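PDB 3HKM: exosome complex exonuclease RRP46 homolog from Oryza sativa Japonica Group, which is a probable component of the RNA-degrading exosome, binds double-stranded DNA and single-stranded RNA, and shows hydrolytic DNase and phosphorolytic RNase activity in vitro. Local coordinates for residues 139-153 with 210-223. Sequence-based numbering, arbitrary orientation.
Sequences VAIGCGVLEDGEVIL and SCIERGLAASSRIS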
loop_
_atom_site.group_PDB
_atom_site.type_symbol
_atom_site.label_atom_id
_atom_site.label_comp_id
_atom_site.label_asym_id
_atom_site.label_seq_id
_atom_site.Cartn_x
_atom_site.Cartn_y
_atom_site.Cartn_z
ATOM N N VAL A 139 -2.542 4.564 -4.781
ATOM C CA VAL A 139 -1.682 3.694 -5.573
ATOM C C VAL A 139 -0.224 3.930 -5.166
ATOM O O VAL A 139 0.325 5.007 -5.384
ATOM C CB VAL A 139 -1.907 3.909 -7.103
ATOM C CG1 VAL A 139 -0.745 3.371 -7.912
ATOM C CG2 VAL A 139 -3.199 3.250 -7.543
ATOM N N ALA A 140 0.390 2.924 -4.550
ATOM C CA ALA A 140 1.736 3.070 -4.004
ATOM C C ALA A 140 2.776 2.358 -4.861
ATOM O O ALA A 140 2.492 1.320 -5.444
ATOM C CB ALA A 140 1.789 2.550 -2.576
ATOM N N ILE A 141 3.980 2.920 -4.930
ATOM C CA ILE A 141 5.063 2.323 -5.708
ATOM C C ILE A 141 6.409 2.486 -5.005
ATOM O O ILE A 141 6.779 3.594 -4.614
ATOM C CB ILE A 141 5.167 2.947 -7.119
ATOM C CG1 ILE A 141 3.864 2.754 -7.903
ATOM C CG2 ILE A 141 6.340 2.349 -7.874
ATOM C CD1 ILE A 141 3.866 3.414 -9.266
ATOM N N GLY A 142 7.130 1.380 -4.849
ATOM C CA GLY A 142 8.475 1.411 -4.304
ATOM C C GLY A 142 9.479 1.788 -5.380
ATOM O O GLY A 142 9.650 1.072 -6.355
ATOM N N CYS A 143 10.127 2.935 -5.213
ATOM C CA CYS A 143 11.089 3.423 -6.194
ATOM C C CYS A 143 12.492 3.272 -5.650
ATOM O O CYS A 143 12.752 3.634 -4.513
ATOM C CB CYS A 143 10.849 4.900 -6.490
ATOM S SG CYS A 143 9.145 5.356 -6.780
ATOM N N GLY A 144 13.390 2.736 -6.464
ATOM C CA GLY A 144 14.785 2.612 -6.088
ATOM C C GLY A 144 15.601 3.593 -6.896
ATOM O O GLY A 144 15.267 3.888 -8.041
ATOM N N VAL A 145 16.663 4.125 -6.309
ATOM C CA VAL A 145 17.526 5.031 -7.059
ATOM C C VAL A 145 18.907 4.423 -7.275
ATOM O O VAL A 145 19.583 4.025 -6.321
ATOM C CB VAL A 145 17.654 6.416 -6.394
ATOM C CG1 VAL A 145 18.216 7.411 -7.397
ATOM C CG2 VAL A 145 16.302 6.885 -5.874
ATOM N N LEU A 146 19.310 4.355 -8.541
ATOM C CA LEU A 146 20.576 3.744 -8.926
ATOM C C LEU A 146 21.753 4.703 -8.802
ATOM O O LEU A 146 21.575 5.920 -8.774
ATOM C CB LEU A 146 20.491 3.205 -10.354
ATOM C CG LEU A 146 19.504 2.054 -10.549
ATOM C CD1 LEU A 146 19.505 1.584 -11.996
ATOM C CD2 LEU A 146 19.846 0.918 -9.596
ATOM N N GLU A 147 22.949 4.124 -8.743
ATOM C CA GLU A 147 24.214 4.845 -8.565
ATOM C C GLU A 147 24.261 6.295 -9.080
ATOM O O GLU A 147 24.538 7.218 -8.307
ATOM C CB GLU A 147 25.371 4.026 -9.157
ATOM C CG GLU A 147 24.990 3.181 -10.375
ATOM C CD GLU A 147 24.392 1.821 -10.008
ATOM O OE1 GLU A 147 24.225 0.976 -10.918
ATOM O OE2 GLU A 147 24.094 1.596 -8.814
ATOM N N ASP A 148 24.012 6.498 -10.372
ATOM C CA ASP A 148 24.037 7.846 -10.941
ATOM C C ASP A 148 22.643 8.417 -11.206
ATOM O O ASP A 148 22.445 9.184 -12.155
ATOM C CB ASP A 148 24.901 7.909 -12.210
ATOM C CG ASP A 148 26.327 8.407 -11.932
ATOM O OD1 ASP A 148 26.598 9.597 -12.218
ATOM O OD2 ASP A 148 27.170 7.624 -11.422
ATOM N N GLY A 149 21.682 8.037 -10.366
ATOM C CA GLY A 149 20.367 8.656 -10.384
ATOM C C GLY A 149 19.287 7.916 -11.147
ATOM O O GLY A 149 18.128 8.340 -11.143
ATOM N N GLU A 150 19.654 6.816 -11.804
ATOM C CA GLU A 150 18.683 6.027 -12.561
ATOM C C GLU A 150 17.583 5.516 -11.639
ATOM O O GLU A 150 17.857 4.817 -10.668
ATOM C CB GLU A 150 19.359 4.847 -13.270
ATOM C CG GLU A 150 20.353 5.242 -14.353
ATOM C CD GLU A 150 21.776 5.353 -13.838
ATOM O OE1 GLU A 150 22.585 6.057 -14.478
ATOM O OE2 GLU A 150 22.090 4.730 -12.803
ATOM N N VAL A 151 16.338 5.866 -11.940
ATOM C CA VAL A 151 15.229 5.448 -11.093
ATOM C C VAL A 151 14.650 4.113 -11.528
ATOM O O VAL A 151 14.420 3.871 -12.708
ATOM C CB VAL A 151 14.111 6.496 -11.033
ATOM C CG1 VAL A 151 12.768 5.827 -10.760
ATOM C CG2 VAL A 151 14.423 7.521 -9.958
ATOM N N ILE A 152 14.420 3.257 -10.545
ATOM C CA ILE A 152 13.886 1.924 -10.749
ATOM C C ILE A 152 12.523 1.827 -10.050
ATOM O O ILE A 152 12.370 2.295 -8.926
ATOM C CB ILE A 152 14.897 0.878 -10.220
ATOM C CG1 ILE A 152 15.647 0.231 -11.385
ATOM C CG2 ILE A 152 14.221 -0.188 -9.405
ATOM C CD1 ILE A 152 16.087 1.202 -12.437
ATOM N N LEU A 153 11.526 1.256 -10.725
ATOM C CA LEU A 153 10.179 1.149 -10.155
ATOM C C LEU A 153 9.867 -0.262 -9.658
ATOM O O LEU A 153 10.178 -1.253 -10.327
ATOM C CB LEU A 153 9.115 1.603 -11.164
ATOM C CG LEU A 153 9.229 3.055 -11.636
ATOM C CD1 LEU A 153 8.094 3.419 -12.576
ATOM C CD2 LEU A 153 9.271 4.003 -10.444
ATOM N N SER A 210 12.735 12.785 -9.633
ATOM C CA SER A 210 12.730 11.729 -10.633
ATOM C C SER A 210 11.800 10.604 -10.179
ATOM O O SER A 210 11.016 10.081 -10.969
ATOM C CB SER A 210 14.143 11.202 -10.890
ATOM O OG SER A 210 14.143 10.242 -11.937
ATOM N N CYS A 211 11.876 10.257 -8.898
ATOM C CA CYS A 211 11.029 9.217 -8.315
ATOM C C CYS A 211 9.540 9.532 -8.441
ATOM O O CYS A 211 8.751 8.677 -8.842
ATOM C CB CYS A 211 11.380 8.999 -6.843
ATOM S SG CYS A 211 12.873 8.018 -6.533
ATOM N N ILE A 212 9.155 10.753 -8.084
ATOM C CA ILE A 212 7.759 11.158 -8.172
ATOM C C ILE A 212 7.319 11.283 -9.626
ATOM O O ILE A 212 6.213 10.876 -9.982
ATOM C CB ILE A 212 7.470 12.462 -7.380
ATOM C CG1 ILE A 212 8.280 13.630 -7.932
ATOM C CG2 ILE A 212 7.779 12.271 -5.902
ATOM C CD1 ILE A 212 8.399 14.794 -6.961
ATOM N N GLU A 213 8.193 11.837 -10.461
ATOM C CA GLU A 213 7.952 11.929 -11.896
ATOM C C GLU A 213 7.727 10.546 -12.494
ATOM O O GLU A 213 6.774 10.311 -13.239
ATOM C CB GLU A 213 9.156 12.570 -12.589
ATOM C CG GLU A 213 9.273 12.209 -14.060
ATOM C CD GLU A 213 10.713 12.063 -14.527
ATOM O OE1 GLU A 213 11.489 13.046 -14.422
ATOM O OE2 GLU A 213 11.060 10.962 -15.013
ATOM N N ARG A 214 8.628 9.631 -12.166
ATOM C CA ARG A 214 8.600 8.293 -12.725
ATOM C C ARG A 214 7.397 7.527 -12.186
ATOM O O ARG A 214 6.613 6.978 -12.947
ATOM C CB ARG A 214 9.902 7.567 -12.382
ATOM C CG ARG A 214 10.187 6.340 -13.225
ATOM C CD ARG A 214 10.679 6.749 -14.600
ATOM N NE ARG A 214 10.922 5.599 -15.463
ATOM C CZ ARG A 214 12.087 4.964 -15.541
ATOM N NH1 ARG A 214 13.116 5.360 -14.798
ATOM N NH2 ARG A 214 12.226 3.930 -16.361
ATOM N N GLY A 215 7.261 7.494 -10.866
ATOM C CA GLY A 215 6.174 6.770 -10.234
ATOM C C GLY A 215 4.819 7.199 -10.748
ATOM O O GLY A 215 3.991 6.369 -11.091
ATOM N N LEU A 216 4.593 8.504 -10.810
ATOM C CA LEU A 216 3.315 9.041 -11.265
ATOM C C LEU A 216 2.866 8.457 -12.601
ATOM O O LEU A 216 1.777 7.896 -12.698
ATOM C CB LEU A 216 3.381 10.561 -11.378
ATOM C CG LEU A 216 2.054 11.229 -11.725
ATOM C CD1 LEU A 216 1.111 11.198 -10.529
ATOM C CD2 LEU A 216 2.292 12.655 -12.194
ATOM N N ALA A 217 3.698 8.599 -13.628
ATOM C CA ALA A 217 3.360 8.141 -14.978
ATOM C C ALA A 217 3.224 6.622 -15.086
ATOM O O ALA A 217 2.696 6.108 -16.075
ATOM C CB ALA A 217 4.379 8.653 -15.986
ATOM N N ALA A 218 3.707 5.910 -14.074
ATOM C CA ALA A 218 3.561 4.456 -14.010
ATOM C C ALA A 218 2.303 4.050 -13.254
ATOM O O ALA A 218 1.697 3.022 -13.548
ATOM C CB ALA A 218 4.784 3.836 -13.346
ATOM N N SER A 219 1.924 4.863 -12.272
ATOM C CA SER A 219 0.853 4.514 -11.337
ATOM C C SER A 219 -0.501 4.238 -12.003
ATOM O O SER A 219 -1.269 3.398 -11.529
ATOM C CB SER A 219 0.723 5.569 -10.222
ATOM O OG SER A 219 0.469 6.870 -10.727
ATOM N N SER A 220 -0.778 4.936 -13.105
ATOM C CA SER A 220 -2.021 4.744 -13.855
ATOM C C SER A 220 -2.243 3.284 -14.225
ATOM O O SER A 220 -3.375 2.860 -14.424
ATOM C CB SER A 220 -2.023 5.595 -15.133
ATOM O OG SER A 220 -1.162 5.034 -16.112
ATOM N N ARG A 221 -1.163 2.514 -14.330
ATOM C CA ARG A 221 -1.283 1.081 -14.592
ATOM C C ARG A 221 -1.965 0.372 -13.416
ATOM O O ARG A 221 -2.803 -0.509 -13.615
ATOM C CB ARG A 221 0.089 0.450 -14.877
ATOM C CG ARG A 221 0.564 0.630 -16.314
ATOM C CD ARG A 221 1.815 -0.193 -16.616
ATOM N NE ARG A 221 2.373 0.109 -17.936
ATOM C CZ ARG A 221 2.117 -0.586 -19.045
ATOM N NH1 ARG A 221 1.309 -1.636 -19.006
ATOM N NH2 ARG A 221 2.668 -0.231 -20.201
ATOM N N ILE A 222 -1.607 0.770 -12.198
ATOM C CA ILE A 222 -2.183 0.171 -10.998
ATOM C C ILE A 222 -3.645 0.581 -10.778
ATOM O O ILE A 222 -4.481 -0.248 -10.414
ATOM C CB ILE A 222 -1.376 0.522 -9.735
ATOM C CG1 ILE A 222 0.057 -0.003 -9.830
ATOM C CG2 ILE A 222 -2.050 -0.055 -8.501
ATOM C CD1 ILE A 222 0.945 0.518 -8.723
ATOM N N SER A 223 -3.952 1.858 -10.992
ATOM C CA SER A 223 -5.327 2.336 -10.820
ATOM C C SER A 223 -6.274 1.878 -11.948
ATOM O O SER A 223 -7.462 1.671 -11.708
ATOM C CB SER A 223 -5.375 3.858 -10.611
ATOM O OG SER A 223 -4.891 4.559 -11.744
#
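Val139 and Ile222 meet at one end of a helix-on-sheet interface that illustrates how alternate residues of a strand serve one face. CG1 of Val139 presses between CB and CD1 of Ile222, 3.4 Å from each, tighter than ordinary carbon contact, while its CG2 reaches CG2 of Ile222 and the backbone at Ser223. Two residues on, Ile141 extends CD1 to within 3.5 Å of Gly215 O and over Ser219 CA. Cys143 follows, its CB 3.7 Å from Cys211 SG; that sulfur also touches a methyl each of Val145 and Val151.

Strand 151-153 packs on the neighbouring row of the same helix, Ser210, Arg214 and Ala218. Val151 and Arg214 run past each other in opposite senses, Val151 CG1 lying 3.6 Å from Arg214 CG. Arg214 sets off with CG opposite its backbone N (chi1 -163°) and then bends at chi2 (76°), which brings NH1 to 2.9 Å from Val151 O. Leu153 straddles the same CG with both methyls, and its CD1 lies only 3.4 Å from Ala218 CB. Shortening Leu153 to an alanine would probably open a gap beside Ala218 CB and leave the aliphatic part of Arg214 with Val151 as its remaining cover from this strand, freer to shift.

Behind these contacts, Gly215 has no side chain where a CB would lie 3.8 Å from Cys143 SG and be crowded by the helix's own Cys211 O. Ser219 turns OG back to Leu216 O in a 2.6 Å hydrogen bond, leaving CB to face Val139 and Ile141. Gly144 and Ile152 form a hydrogen-bonded antiparallel pair in the hairpin, which Leu146 N to Glu150 O continues toward the turn. Helix 205-229 thus covers one face of the antiparallel sheet of this RNase PH fold, while Ala140, pointing the other way, packs on helix 115-130, and strand 165-172 continues the sheet beyond strand 138-145.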